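Local coordinates for transcriptional regulator (TetR/AcrR family) (Bacillus halodurans, PDB 5GP9), which probably acts as a DNA-binding repressor of fatty acid degradation genes, using a helix-turn-helix motif to recognise operators and a separate helical domain to bind a fatty acyl effector, at residues A[67-72]-A[87-92]; A[124-129]-A[155-160]; A[161-166]-A[174-179]. One frame throughout, in Å; residues are numbered along the deposited sequence.

Contact 1 of 3, residues A[67-72]-A[87-92]; sequences DKIRSQ and VNMHFK. With PLM (palmitic acid), chain E.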
loop_
_atom_site.group_PDB
_atom_site.type_symbol
_atom_site.label_atom_id
_atom_site.label_comp_id
_atom_site.label_asym_id
_atom_site.label_seq_id
_atom_site.Cartn_x
_atom_site.Cartn_y
_atom_site.Cartn_z
ATOM N N ASP A 67 -13.029 2.367 -17.147
ATOM C CA ASP A 67 -13.736 2.783 -18.392
ATOM C C ASP A 67 -13.915 4.281 -18.464
ATOM O O ASP A 67 -13.699 4.880 -19.527
ATOM C CB ASP A 67 -15.124 2.121 -18.509
ATOM C CG ASP A 67 -15.055 0.676 -18.965
ATOM O OD1 ASP A 67 -13.985 0.222 -19.414
ATOM O OD2 ASP A 67 -16.086 -0.023 -18.889
ATOM N N LYS A 68 -14.298 4.879 -17.347
ATOM C CA LYS A 68 -14.380 6.353 -17.256
ATOM C C LYS A 68 -13.054 7.056 -17.443
ATOM O O LYS A 68 -13.025 8.143 -18.038
ATOM C CB LYS A 68 -14.936 6.800 -15.932
ATOM C CG LYS A 68 -16.422 6.604 -15.851
ATOM C CD LYS A 68 -16.970 7.053 -14.513
ATOM C CE LYS A 68 -18.481 6.882 -14.510
ATOM N NZ LYS A 68 -19.027 6.843 -13.139
ATOM N N ILE A 69 -11.960 6.484 -16.919
ATOM C CA ILE A 69 -10.667 7.099 -17.108
ATOM C C ILE A 69 -10.320 7.066 -18.553
ATOM O O ILE A 69 -9.963 8.124 -19.159
ATOM C CB ILE A 69 -9.560 6.475 -16.221
ATOM C CG1 ILE A 69 -9.879 6.775 -14.785
ATOM C CG2 ILE A 69 -8.163 7.057 -16.536
ATOM C CD1 ILE A 69 -8.978 6.047 -13.778
ATOM N N ARG A 70 -10.458 5.876 -19.115
ATOM C CA ARG A 70 -10.054 5.604 -20.468
ATOM C C ARG A 70 -10.741 6.548 -21.482
ATOM O O ARG A 70 -10.111 6.981 -22.447
ATOM C CB ARG A 70 -10.360 4.148 -20.769
ATOM C CG ARG A 70 -9.675 3.602 -21.979
ATOM C CD ARG A 70 -10.118 2.154 -22.169
ATOM N NE ARG A 70 -9.501 1.226 -21.209
ATOM C CZ ARG A 70 -8.224 0.846 -21.282
ATOM N NH1 ARG A 70 -7.424 1.347 -22.219
ATOM N NH2 ARG A 70 -7.726 -0.008 -20.399
ATOM N N SER A 71 -11.992 6.899 -21.241
ATOM C CA SER A 71 -12.727 7.763 -22.169
ATOM C C SER A 71 -12.459 9.248 -21.911
ATOM O O SER A 71 -12.488 10.057 -22.853
ATOM C CB SER A 71 -14.224 7.430 -22.195
ATOM O OG SER A 71 -14.893 7.962 -21.086
ATOM N N GLN A 72 -12.202 9.637 -20.668
ATOM C CA GLN A 72 -11.825 11.026 -20.423
ATOM C C GLN A 72 -10.475 11.334 -20.993
ATOM O O GLN A 72 -10.262 12.439 -21.468
ATOM C CB GLN A 72 -11.804 11.353 -18.964
ATOM C CG GLN A 72 -13.143 11.337 -18.361
ATOM C CD GLN A 72 -13.040 11.829 -16.980
ATOM O OE1 GLN A 72 -12.053 12.500 -16.618
ATOM N NE2 GLN A 72 -14.031 11.522 -16.178
ATOM N N VAL A 87 -4.902 10.963 -12.228
ATOM C CA VAL A 87 -4.785 11.352 -10.804
ATOM C C VAL A 87 -6.095 11.960 -10.276
ATOM O O VAL A 87 -6.591 11.631 -9.218
ATOM C CB VAL A 87 -3.592 12.292 -10.617
ATOM C CG1 VAL A 87 -3.485 12.807 -9.224
ATOM C CG2 VAL A 87 -2.292 11.529 -11.025
ATOM N N ASN A 88 -6.631 12.877 -11.067
ATOM C CA ASN A 88 -7.851 13.539 -10.724
ATOM C C ASN A 88 -9.031 12.601 -10.588
ATOM O O ASN A 88 -9.706 12.664 -9.574
ATOM C CB ASN A 88 -8.090 14.675 -11.716
ATOM C CG ASN A 88 -9.322 15.450 -11.377
ATOM O OD1 ASN A 88 -9.391 16.093 -10.300
ATOM N ND2 ASN A 88 -10.352 15.321 -12.225
ATOM N N MET A 89 -9.214 11.637 -11.495
ATOM C CA MET A 89 -10.291 10.646 -11.390
ATOM C C MET A 89 -10.101 9.628 -10.271
ATOM O O MET A 89 -11.068 9.244 -9.631
ATOM C CB MET A 89 -10.457 9.915 -12.721
ATOM C CG MET A 89 -11.053 10.778 -13.821
ATOM S SD MET A 89 -12.832 11.084 -13.523
ATOM C CE MET A 89 -13.439 9.434 -13.256
ATOM N N HIS A 90 -8.866 9.201 -9.978
ATOM C CA HIS A 90 -8.635 8.364 -8.827
ATOM C C HIS A 90 -9.083 9.024 -7.533
ATOM O O HIS A 90 -9.790 8.429 -6.715
ATOM C CB HIS A 90 -7.125 7.938 -8.820
ATOM C CG HIS A 90 -6.734 6.905 -7.792
ATOM N ND1 HIS A 90 -5.904 5.845 -8.084
ATOM C CD2 HIS A 90 -7.069 6.748 -6.490
ATOM C CE1 HIS A 90 -5.689 5.142 -6.991
ATOM N NE2 HIS A 90 -6.401 5.646 -6.015
ATOM N N PHE A 91 -8.676 10.284 -7.342
ATOM C CA PHE A 91 -8.890 10.986 -6.105
ATOM C C PHE A 91 -10.399 11.356 -6.070
ATOM O O PHE A 91 -11.021 11.276 -4.972
ATOM C CB PHE A 91 -7.982 12.255 -6.027
ATOM C CG PHE A 91 -6.538 11.962 -5.600
ATOM C CD1 PHE A 91 -6.061 10.655 -5.469
ATOM C CD2 PHE A 91 -5.678 12.970 -5.430
ATOM C CE1 PHE A 91 -4.743 10.409 -5.103
ATOM C CE2 PHE A 91 -4.367 12.774 -5.108
ATOM C CZ PHE A 91 -3.873 11.472 -4.958
ATOM N N LYS A 92 -10.918 11.765 -7.229
ATOM C CA LYS A 92 -12.343 12.193 -7.313
ATOM C C LYS A 92 -13.298 11.083 -6.895
ATOM O O LYS A 92 -14.240 11.292 -6.120
ATOM C CB LYS A 92 -12.631 12.662 -8.741
ATOM C CG LYS A 92 -14.027 13.101 -9.108
ATOM C CD LYS A 92 -14.404 12.582 -10.507
ATOM C CE LYS A 92 -15.908 12.497 -10.753
ATOM N NZ LYS A 92 -16.690 11.889 -9.631
HETATM C C1 PLM E . -1.023 -3.365 -3.185
HETATM O O1 PLM E . -0.841 -2.153 -3.420
HETATM O O2 PLM E . -0.103 -4.027 -2.704
HETATM C C2 PLM E . -2.354 -4.064 -3.478
HETATM C C3 PLM E . -3.503 -3.476 -2.629
HETATM C C4 PLM E . -4.848 -4.244 -2.643
HETATM C C5 PLM E . -6.118 -3.660 -3.331
HETATM C C6 PLM E . -6.082 -2.171 -3.667
HETATM C C7 PLM E . -7.420 -1.526 -3.988
HETATM C C8 PLM E . -7.203 -0.054 -4.124
HETATM C C9 PLM E . -7.354 0.497 -5.504
HETATM C CA PLM E . -8.255 1.660 -5.452
HETATM C CB PLM E . -8.188 2.304 -6.822
HETATM C CC PLM E . -9.152 3.474 -6.835
HETATM C CD PLM E . -10.526 2.964 -6.383
HETATM C CE PLM E . -11.725 3.329 -7.219
HETATM C CF PLM E . -12.722 2.184 -7.042
HETATM C CG PLM E . -13.994 2.588 -7.702
#
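Met89 folds back on itself and alone supplies nearly all that segment 87-92 presents to Lys68, Ile69 and Gln72, accounting for about half of the 196 Å² buried between the segments. Its chain turns at both outer torsions (chi2 -72°, chi3 -51°), which carries the methyl CE toward the base of Lys68 while CB stays beside Ile69. The distances bear this out: Met89 CE lies 4.0 Å from Lys68 CB, and Met89 CB lies 3.8 Å from Ile69 CG1, the latter two side chains lying alongside and pointing opposite ways. Gln72 comes from the opposite direction and its amide lies against the outer part of Met89, but its placement is doubtful because the amide nitrogen is modelled too near the sulfur. At the solvent-exposed side, Lys68 NZ and Lys92 NZ stand 6.6 Å apart, where any mutual repulsion is probably weak and screened by solvent.

His90 points a different way, into the lipid site. Palmitate carbon CC sits over one face of the imidazole, toward its rim, 3.6 Å from His90 NE2, so the fatty chain meets the ring through a methylene. The ring's ND1 is hydrogen-bonded to the hydroxyl of Tyr126, which helps fix its rotation.

The two helices run nearly antiparallel (150°) with local axes 10.3 Å apart at closest approach. Helix 50-74 is backed through Ile69 by Tyr126 and Leu129 of helix 113-139, whereas helix 79-95 rests through Phe91 on Val163 of helix 149-169 and Val183 of helix 180-189.

Contact 2 of 3, residues A[124-129]-A[155-160]; sequences KGYLNL and MIFGTL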
loop_
_atom_site.group_PDB
_atom_site.type_symbol
_atom_site.label_atom_id
_atom_site.label_comp_id
_atom_site.label_asym_id
_atom_site.label_seq_id
_atom_site.Cartn_x
_atom_site.Cartn_y
_atom_site.Cartn_z
ATOM N N LYS A 124 -5.501 -5.455 -11.696
ATOM C CA LYS A 124 -4.704 -5.488 -12.918
ATOM C C LYS A 124 -5.300 -4.680 -14.033
ATOM O O LYS A 124 -4.583 -4.081 -14.796
ATOM C CB LYS A 124 -4.343 -6.920 -13.376
ATOM C CG LYS A 124 -3.259 -6.928 -14.459
ATOM C CD LYS A 124 -2.962 -8.346 -14.942
ATOM C CE LYS A 124 -2.668 -8.397 -16.449
ATOM N NZ LYS A 124 -2.438 -9.805 -16.926
ATOM N N GLY A 125 -6.621 -4.589 -14.136
ATOM C CA GLY A 125 -7.231 -3.760 -15.157
ATOM C C GLY A 125 -6.825 -2.270 -15.107
ATOM O O GLY A 125 -6.541 -1.643 -16.132
ATOM N N TYR A 126 -6.713 -1.752 -13.894
ATOM C CA TYR A 126 -6.326 -0.339 -13.716
ATOM C C TYR A 126 -4.808 -0.206 -14.003
ATOM O O TYR A 126 -4.332 0.684 -14.694
ATOM C CB TYR A 126 -6.643 0.065 -12.296
ATOM C CG TYR A 126 -6.302 1.482 -11.905
ATOM C CD1 TYR A 126 -6.385 2.542 -12.803
ATOM C CD2 TYR A 126 -5.920 1.769 -10.658
ATOM C CE1 TYR A 126 -6.087 3.835 -12.414
ATOM C CE2 TYR A 126 -5.641 3.038 -10.251
ATOM C CZ TYR A 126 -5.708 4.075 -11.135
ATOM O OH TYR A 126 -5.415 5.385 -10.716
ATOM N N LEU A 127 -4.038 -1.158 -13.472
ATOM C CA LEU A 127 -2.575 -1.235 -13.770
ATOM C C LEU A 127 -2.272 -1.327 -15.261
ATOM O O LEU A 127 -1.402 -0.667 -15.687
ATOM C CB LEU A 127 -1.848 -2.338 -12.984
ATOM C CG LEU A 127 -2.052 -2.347 -11.450
ATOM C CD1 LEU A 127 -1.346 -3.529 -10.744
ATOM C CD2 LEU A 127 -1.641 -1.009 -10.852
ATOM N N ASN A 128 -3.052 -2.082 -16.047
ATOM C CA ASN A 128 -2.886 -2.097 -17.531
ATOM C C ASN A 128 -3.161 -0.764 -18.207
ATOM O O ASN A 128 -2.463 -0.367 -19.134
ATOM C CB ASN A 128 -3.787 -3.162 -18.152
ATOM C CG ASN A 128 -3.378 -4.585 -17.786
ATOM O OD1 ASN A 128 -2.300 -4.852 -17.256
ATOM N ND2 ASN A 128 -4.299 -5.518 -18.053
ATOM N N LEU A 129 -4.136 -0.021 -17.709
ATOM C CA LEU A 129 -4.376 1.328 -18.152
ATOM C C LEU A 129 -3.204 2.246 -17.865
ATOM O O LEU A 129 -2.788 3.015 -18.694
ATOM C CB LEU A 129 -5.656 1.907 -17.493
ATOM C CG LEU A 129 -5.920 3.342 -17.901
ATOM C CD1 LEU A 129 -6.139 3.413 -19.415
ATOM C CD2 LEU A 129 -7.110 3.864 -17.118
ATOM N N MET A 155 5.371 2.945 -9.046
ATOM C CA MET A 155 5.538 4.283 -8.408
ATOM C C MET A 155 4.223 5.074 -8.488
ATOM O O MET A 155 3.813 5.697 -7.523
ATOM C CB MET A 155 6.674 5.038 -9.112
ATOM C CG MET A 155 6.886 6.413 -8.460
ATOM S SD MET A 155 8.125 7.547 -9.134
ATOM C CE MET A 155 7.202 7.719 -10.539
ATOM N N ILE A 156 3.559 5.133 -9.625
ATOM C CA ILE A 156 2.338 5.900 -9.715
ATOM C C ILE A 156 1.244 5.328 -8.777
ATOM O O ILE A 156 0.571 6.024 -7.989
ATOM C CB ILE A 156 1.830 5.945 -11.172
ATOM C CG1 ILE A 156 2.779 6.784 -12.065
ATOM C CG2 ILE A 156 0.426 6.574 -11.221
ATOM C CD1 ILE A 156 2.493 6.619 -13.510
ATOM N N PHE A 157 0.976 4.028 -8.922
ATOM C CA PHE A 157 -0.037 3.400 -8.147
ATOM C C PHE A 157 0.320 3.448 -6.720
ATOM O O PHE A 157 -0.560 3.755 -5.859
ATOM C CB PHE A 157 -0.302 1.959 -8.563
ATOM C CG PHE A 157 -1.353 1.346 -7.719
ATOM C CD1 PHE A 157 -2.710 1.708 -7.896
ATOM C CD2 PHE A 157 -1.005 0.545 -6.627
ATOM C CE1 PHE A 157 -3.662 1.241 -6.984
ATOM C CE2 PHE A 157 -1.941 0.063 -5.761
ATOM C CZ PHE A 157 -3.263 0.418 -5.927
ATOM N N GLY A 158 1.606 3.109 -6.379
ATOM C CA GLY A 158 1.927 3.039 -4.983
ATOM C C GLY A 158 1.789 4.403 -4.311
ATOM O O GLY A 158 1.393 4.524 -3.167
ATOM N N THR A 159 2.157 5.416 -5.072
ATOM C CA THR A 159 2.031 6.803 -4.588
ATOM C C THR A 159 0.589 7.216 -4.380
ATOM O O THR A 159 0.221 7.749 -3.283
ATOM C CB THR A 159 2.812 7.812 -5.496
ATOM O OG1 THR A 159 4.190 7.524 -5.411
ATOM C CG2 THR A 159 2.650 9.197 -4.927
ATOM N N LEU A 160 -0.219 7.073 -5.390
ATOM C CA LEU A 160 -1.658 7.475 -5.280
ATOM C C LEU A 160 -2.376 6.732 -4.168
ATOM O O LEU A 160 -3.052 7.278 -3.331
ATOM C CB LEU A 160 -2.339 7.237 -6.578
ATOM C CG LEU A 160 -1.905 8.004 -7.808
ATOM C CD1 LEU A 160 -2.717 7.677 -9.060
ATOM C CD2 LEU A 160 -1.909 9.499 -7.573
#
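Tyr126, the first residue of segment 124-129 to touch Phe157 and Leu160, extends toward helix 149-169 with its ring carbon CG anti to the backbone N (chi1 179°). Its CE2 approaches the edge of the Phe157 ring, close to that ring's plane, at 4.0 Å from Phe157 CD1. Farther out, Tyr126 OH lies 3.9 Å from Leu160 CD1, an apolar neighbour; the buried hydroxyl is satisfied instead by His90. One residue on, Leu127 brings its CD2 methyl to the root of the phenyl group, 3.9 Å from Phe157 CG and 4.0 Å from Phe157 CB. Phe157 is thus met at two places by consecutive residues of one helix, while Leu123 and Leu130 add further contacts from the same helix 113-139.

The helices lie well apart for direct packing, 11.1 Å between local axes at a 123° angle, and large side chains bridge the gap. Phe157 also touches the bound palmitate and Glu162 of the second subunit. Touching both ligand and partner subunit, it occupies a position that fits the effector pocket of a TetR-family C-terminal domain, where a helical bundle encloses the ligand beside the dimer interface.

Contact 3 of 3, residues A[161-166]-A[174-179]; sequences DEVVTN and YDLTAL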
loop_
_atom_site.group_PDB
_atom_site.type_symbol
_atom_site.label_atom_id
_atom_site.label_comp_id
_atom_site.label_asym_id
_atom_site.label_seq_id
_atom_site.Cartn_x
_atom_site.Cartn_y
_atom_site.Cartn_z
ATOM N N ASP A 161 -2.064 5.448 -4.038
ATOM C CA ASP A 161 -2.676 4.640 -3.018
ATOM C C ASP A 161 -2.284 5.050 -1.645
ATOM O O ASP A 161 -3.114 5.044 -0.697
ATOM C CB ASP A 161 -2.321 3.137 -3.263
ATOM C CG ASP A 161 -3.292 2.182 -2.598
ATOM O OD1 ASP A 161 -4.531 2.292 -2.624
ATOM O OD2 ASP A 161 -2.765 1.302 -1.881
ATOM N N GLU A 162 -1.025 5.372 -1.428
ATOM C CA GLU A 162 -0.521 5.820 -0.184
ATOM C C GLU A 162 -1.109 7.173 0.231
ATOM O O GLU A 162 -1.480 7.347 1.380
ATOM C CB GLU A 162 0.983 5.849 -0.170
ATOM C CG GLU A 162 1.664 6.253 1.120
ATOM C CD GLU A 162 1.595 5.171 2.222
ATOM O OE1 GLU A 162 1.273 4.027 1.898
ATOM O OE2 GLU A 162 1.844 5.510 3.360
ATOM N N VAL A 163 -1.215 8.095 -0.727
ATOM C CA VAL A 163 -1.834 9.413 -0.443
ATOM C C VAL A 163 -3.294 9.179 0.012
ATOM O O VAL A 163 -3.711 9.660 1.052
ATOM C CB VAL A 163 -1.730 10.315 -1.661
ATOM C CG1 VAL A 163 -2.624 11.591 -1.454
ATOM C CG2 VAL A 163 -0.295 10.626 -1.944
ATOM N N VAL A 164 -4.065 8.363 -0.707
ATOM C CA VAL A 164 -5.493 8.095 -0.367
ATOM C C VAL A 164 -5.589 7.423 1.016
ATOM O O VAL A 164 -6.446 7.806 1.837
ATOM C CB VAL A 164 -6.237 7.215 -1.434
ATOM C CG1 VAL A 164 -7.673 6.956 -0.963
ATOM C CG2 VAL A 164 -6.189 7.905 -2.809
ATOM N N THR A 165 -4.713 6.446 1.294
ATOM C CA THR A 165 -4.736 5.799 2.592
ATOM C C THR A 165 -4.512 6.745 3.725
ATOM O O THR A 165 -5.167 6.660 4.784
ATOM C CB THR A 165 -3.812 4.599 2.666
ATOM O OG1 THR A 165 -4.346 3.616 1.798
ATOM C CG2 THR A 165 -3.707 4.049 4.026
ATOM N N ASN A 166 -3.585 7.679 3.541
ATOM C CA ASN A 166 -3.327 8.613 4.576
ATOM C C ASN A 166 -4.540 9.545 4.873
ATOM O O ASN A 166 -4.785 9.845 6.039
ATOM C CB ASN A 166 -2.031 9.361 4.278
ATOM C CG ASN A 166 -0.818 8.542 4.774
ATOM O OD1 ASN A 166 -0.485 8.578 5.970
ATOM N ND2 ASN A 166 -0.225 7.735 3.903
ATOM N N TYR A 174 -9.963 16.396 5.111
ATOM C CA TYR A 174 -9.543 17.381 4.151
ATOM C C TYR A 174 -9.898 16.971 2.740
ATOM O O TYR A 174 -10.303 15.825 2.479
ATOM C CB TYR A 174 -8.089 17.661 4.310
ATOM C CG TYR A 174 -7.128 16.457 4.198
ATOM C CD1 TYR A 174 -6.786 15.749 5.308
ATOM C CD2 TYR A 174 -6.587 16.083 2.976
ATOM C CE1 TYR A 174 -5.942 14.682 5.253
ATOM C CE2 TYR A 174 -5.696 15.004 2.904
ATOM C CZ TYR A 174 -5.426 14.300 4.041
ATOM O OH TYR A 174 -4.542 13.246 4.087
ATOM N N ASP A 175 -9.787 17.912 1.811
ATOM C CA ASP A 175 -10.270 17.650 0.465
ATOM C C ASP A 175 -9.134 16.926 -0.263
ATOM O O ASP A 175 -8.098 17.512 -0.618
ATOM C CB ASP A 175 -10.622 18.953 -0.287
ATOM C CG ASP A 175 -11.272 18.706 -1.667
ATOM O OD1 ASP A 175 -11.450 17.516 -2.143
ATOM O OD2 ASP A 175 -11.630 19.756 -2.293
ATOM N N LEU A 176 -9.315 15.630 -0.450
ATOM C CA LEU A 176 -8.308 14.863 -1.171
ATOM C C LEU A 176 -8.020 15.429 -2.556
ATOM O O LEU A 176 -6.894 15.361 -3.056
ATOM C CB LEU A 176 -8.809 13.436 -1.298
ATOM C CG LEU A 176 -7.874 12.500 -2.036
ATOM C CD1 LEU A 176 -6.607 12.283 -1.263
ATOM C CD2 LEU A 176 -8.638 11.228 -2.287
ATOM N N THR A 177 -9.029 16.014 -3.223
ATOM C CA THR A 177 -8.800 16.533 -4.563
ATOM C C THR A 177 -7.962 17.838 -4.593
ATOM O O THR A 177 -7.437 18.185 -5.612
ATOM C CB THR A 177 -10.117 16.637 -5.355
ATOM O OG1 THR A 177 -10.892 17.662 -4.772
ATOM C CG2 THR A 177 -10.895 15.277 -5.258
ATOM N N ALA A 178 -7.680 18.461 -3.470
ATOM C CA ALA A 178 -6.653 19.533 -3.416
ATOM C C ALA A 178 -5.189 19.062 -3.636
ATOM O O ALA A 178 -4.263 19.862 -3.788
ATOM C CB ALA A 178 -6.747 20.252 -2.090
ATOM N N LEU A 179 -4.977 17.738 -3.600
ATOM C CA LEU A 179 -3.621 17.165 -3.806
ATOM C C LEU A 179 -3.352 16.700 -5.253
ATOM O O LEU A 179 -2.249 16.326 -5.608
ATOM C CB LEU A 179 -3.469 15.996 -2.849
ATOM C CG LEU A 179 -3.602 16.373 -1.412
ATOM C CD1 LEU A 179 -3.421 15.088 -0.606
ATOM C CD2 LEU A 179 -2.547 17.399 -1.011
HETATM O O HOH W 1 -3.463 12.420 1.819
HETATM O O HOH W 2 -3.120 12.541 6.070
#
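Two waters grip Tyr174 OH and tie it to backbone carbonyls in the last two turns of helix 149-169. One, 2.6 Å from Tyr174 OH and lying at the edge of the phenol ring in its plane, donates to Val163 O at 2.9 Å. The other makes only a weak bond to Asn166 O. Tyr174 arrives from the connection between helices 149-169 and 180-189, where an Asx turn at Asp175 leads into a short 3-10 segment; both belong to the C-terminal domain of this TetR-type regulator. With CG set between the backbone N and the carbonyl carbon (chi1 57°), the Tyr174 side chain brings OH to the helix near Asn166, and Trp167 meets its ring edge-to-face.

Away from this hydrated end the contact is apolar. Val163 CG1 reaches Leu179 CD1 at 3.7 Å and Leu176 CD1 at 4.0 Å, while Val164 CG2 meets the other Leu176 branch, CD2, at 4.2 Å. Phe91 of helix 79-95 packs against Val164 and Leu176, and Arg150 of the second subunit touches Leu179.

On the helix, Asn166 turns its amide back on the preceding turn: ND2 donates to Glu162 O at 2.8 Å (N-H...O 161°), from the opposite face of that carbonyl to Asn166 N. Across the contact, the Asx turn is doubly held, with Thr177 N and OG1 both meeting Asp175 OD1 from above one face of the carboxylate, the hydroxyl OG1 at 2.7 Å from OD1.

How the contacts relate
Along the chain the contacts follow in series, 1, then 2, then 3, all within the C-terminal effector-binding region. Contacts 1 and 2 have centres about 12 Å apart and meet directly, with Arg70 packing against Leu129 and His90 against Leu160. Contact 3 lies about 15 Å from the centre of each; Phe91 joins it to contact 1, whereas it continues contact 2 along helix 149-169 without a further touch between them. Palmitate touches His90, Phe157 and Asp161, which lie on segments of contacts 1, 2 and 3 respectively, and contacts 2 and 3 also reach the second subunit. This arrangement is consistent with ligand occupancy being sensed across several helices and at the dimer interface.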